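Local coordinates for oxalate oxidase (Hordeum vulgare, PDB 1FI2) that oxidises oxalate with dioxygen to carbon dioxide and hydrogen peroxide at a manganese site and also has superoxide dismutase activity, at the interface of chains A and B. Residues are numbered along the deposited sequence; one frame, centred on the assembly and turned at random. Chains: chain A/B, Oxalate oxidase.

The interface of chains A and B. Residues chain A 37, 64, 70, 72-74, 152; chain B 94, 96, 130, 132, 154.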
loop_
_atom_site.group_PDB
_atom_site.type_symbol
_atom_site.label_atom_id
_atom_site.label_comp_id
_atom_site.label_asym_id
_atom_site.label_seq_id
_atom_site.Cartn_x
_atom_site.Cartn_y
_atom_site.Cartn_z
ATOM N N LEU A 37 -24.618 -0.360 4.779
ATOM C CA LEU A 37 -23.968 0.504 3.798
ATOM C C LEU A 37 -24.587 1.891 3.735
ATOM O O LEU A 37 -24.272 2.667 2.830
ATOM C CB LEU A 37 -24.028 -0.143 2.405
ATOM C CG LEU A 37 -23.275 -1.463 2.230
ATOM C CD1 LEU A 37 -23.625 -2.140 0.914
ATOM C CD2 LEU A 37 -21.769 -1.222 2.316
ATOM N N TRP A 64 -20.204 5.020 11.817
ATOM C CA TRP A 64 -20.690 4.298 10.645
ATOM C C TRP A 64 -19.839 3.045 10.474
ATOM O O TRP A 64 -18.879 3.016 9.699
ATOM C CB TRP A 64 -20.607 5.163 9.392
ATOM C CG TRP A 64 -21.372 4.719 8.186
ATOM C CD1 TRP A 64 -22.227 3.658 8.074
ATOM C CD2 TRP A 64 -21.416 5.387 6.915
ATOM N NE1 TRP A 64 -22.762 3.600 6.811
ATOM C CE2 TRP A 64 -22.290 4.662 6.083
ATOM C CE3 TRP A 64 -20.784 6.525 6.399
ATOM C CZ2 TRP A 64 -22.552 5.029 4.764
ATOM C CZ3 TRP A 64 -21.047 6.893 5.092
ATOM C CH2 TRP A 64 -21.923 6.148 4.293
ATOM N N LEU A 70 -13.166 -0.380 4.166
ATOM C CA LEU A 70 -13.460 0.167 2.855
ATOM C C LEU A 70 -12.650 1.387 2.461
ATOM O O LEU A 70 -12.708 1.835 1.313
ATOM C CB LEU A 70 -14.964 0.456 2.740
ATOM C CG LEU A 70 -15.899 -0.737 2.980
ATOM C CD1 LEU A 70 -17.340 -0.315 2.727
ATOM C CD2 LEU A 70 -15.526 -1.934 2.115
ATOM N N VAL A 72 -12.793 4.654 3.508
ATOM C CA VAL A 72 -13.441 5.945 3.368
ATOM C C VAL A 72 -14.292 6.282 4.597
ATOM O O VAL A 72 -14.602 5.433 5.428
ATOM C CB VAL A 72 -14.385 6.040 2.152
ATOM C CG1 VAL A 72 -13.675 6.089 0.809
ATOM C CG2 VAL A 72 -15.375 4.876 2.174
ATOM N N SER A 73 -14.584 7.573 4.730
ATOM C CA SER A 73 -15.460 8.078 5.781
ATOM C C SER A 73 -15.824 9.528 5.468
ATOM O O SER A 73 -15.295 10.102 4.515
ATOM C CB SER A 73 -14.831 7.962 7.163
ATOM O OG SER A 73 -13.778 8.892 7.331
ATOM N N MET A 74 -16.784 10.095 6.197
ATOM C CA MET A 74 -17.219 11.461 5.961
ATOM C C MET A 74 -17.436 12.215 7.272
ATOM O O MET A 74 -17.364 11.670 8.368
ATOM C CB MET A 74 -18.572 11.512 5.239
ATOM C CG MET A 74 -18.618 11.032 3.808
ATOM S SD MET A 74 -20.310 10.839 3.219
ATOM C CE MET A 74 -20.650 12.464 2.589
ATOM N N SER A 152 -15.307 14.278 2.648
ATOM C CA SER A 152 -14.982 12.862 2.628
ATOM C C SER A 152 -13.481 12.718 2.877
ATOM O O SER A 152 -12.721 13.658 2.657
ATOM C CB SER A 152 -15.346 12.194 1.308
ATOM O OG SER A 152 -16.737 12.253 1.053
ATOM N N THR B 94 -13.379 2.651 -3.875
ATOM C CA THR B 94 -14.597 2.659 -3.080
ATOM C C THR B 94 -15.265 4.020 -3.287
ATOM O O THR B 94 -14.572 5.027 -3.425
ATOM C CB THR B 94 -14.299 2.483 -1.579
ATOM O OG1 THR B 94 -13.739 1.186 -1.320
ATOM C CG2 THR B 94 -15.555 2.642 -0.727
ATOM N N ILE B 96 -18.181 6.846 -1.821
ATOM C CA ILE B 96 -18.942 7.280 -0.642
ATOM C C ILE B 96 -19.732 8.518 -1.042
ATOM O O ILE B 96 -19.153 9.491 -1.532
ATOM C CB ILE B 96 -18.022 7.452 0.568
ATOM C CG1 ILE B 96 -18.828 7.691 1.850
ATOM C CG2 ILE B 96 -16.992 8.554 0.365
ATOM C CD1 ILE B 96 -18.009 7.521 3.117
ATOM N N VAL B 130 -22.447 3.841 0.829
ATOM C CA VAL B 130 -21.060 3.465 0.532
ATOM C C VAL B 130 -21.038 2.249 -0.382
ATOM O O VAL B 130 -21.794 1.290 -0.217
ATOM C CB VAL B 130 -20.241 3.291 1.816
ATOM C CG1 VAL B 130 -20.682 2.088 2.625
ATOM C CG2 VAL B 130 -18.749 3.210 1.500
ATOM N N PRO B 132 -18.505 -0.560 -1.849
ATOM C CA PRO B 132 -17.204 -1.200 -1.802
ATOM C C PRO B 132 -16.569 -1.317 -3.175
ATOM O O PRO B 132 -17.190 -1.535 -4.206
ATOM C CB PRO B 132 -17.453 -2.563 -1.172
ATOM C CG PRO B 132 -18.782 -2.470 -0.515
ATOM C CD PRO B 132 -19.561 -1.411 -1.255
ATOM N N ASN B 154 -11.941 7.010 -3.409
ATOM C CA ASN B 154 -10.610 6.888 -2.813
ATOM C C ASN B 154 -9.552 6.599 -3.872
ATOM O O ASN B 154 -8.600 5.861 -3.672
ATOM C CB ASN B 154 -10.607 5.886 -1.687
ATOM C CG ASN B 154 -10.777 4.422 -1.925
ATOM O OD1 ASN B 154 -11.477 3.998 -2.827
ATOM N ND2 ASN B 154 -10.113 3.656 -1.054
HETATM O O HOH W 1 -10.800 0.634 -0.969
#
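Two jellyroll subunits of the germin homohexamer, a trimer of dimers, meet here in a largely apolar patch of a two-fold symmetric interface. B:Ile96, on strand 95-101 beside the manganese ligand B:Glu95, gives up more surface to the partner than any other residue of this patch. Its CB faces CG2 of A:Val72, and the two side chains meet tip to tip. With CG1 anti to the backbone N (chi1 -171°) and the chain extended at chi2 (165°), the longer branch runs out to A:Met74, where CG1 lies 3.7 Å from the thioether SD. The terminal CD1 ends 3.6 Å from CG of A:Met74 and also touches CZ3 on the six-membered ring of A:Trp64. The shorter branch, CG2, turns instead to OG of A:Ser152 and CB of A:Val72.

B:Val130 divides its two methyls similarly: the side chain crosses those of A:Val72 and A:Leu70 obliquely, its CG2 meeting CG2 of the valine and CD1 of the leucine, while CG1 presses closely on CD2 of A:Leu37 at 3.5 Å. The same pair of residues is joined through the backbone, N of B:Val130 donating to the carbonyl O of A:Leu37 at 3.0 Å.

In the polar corner of the patch, B:Thr94 points OG1 away from its own carbonyl carbon (chi1 -65°) and donates to a lone pair of A:Leu70 O at 2.9 Å, leaving CG2 to pack on CG2 of A:Val72. An alanine here would probably weaken the join, losing both this hydroxyl bond and the methyl contact. B:Asn154 is likely to steady the threonine from within its own chain, its side-chain carbonyl OD1 accepting from B:Thr94 N. A water bridges the subunits, held by A:Leu70 O, B:Thr94 OG1 and, along a nearly straight bond of 3.1 Å, B:Asn154 ND2.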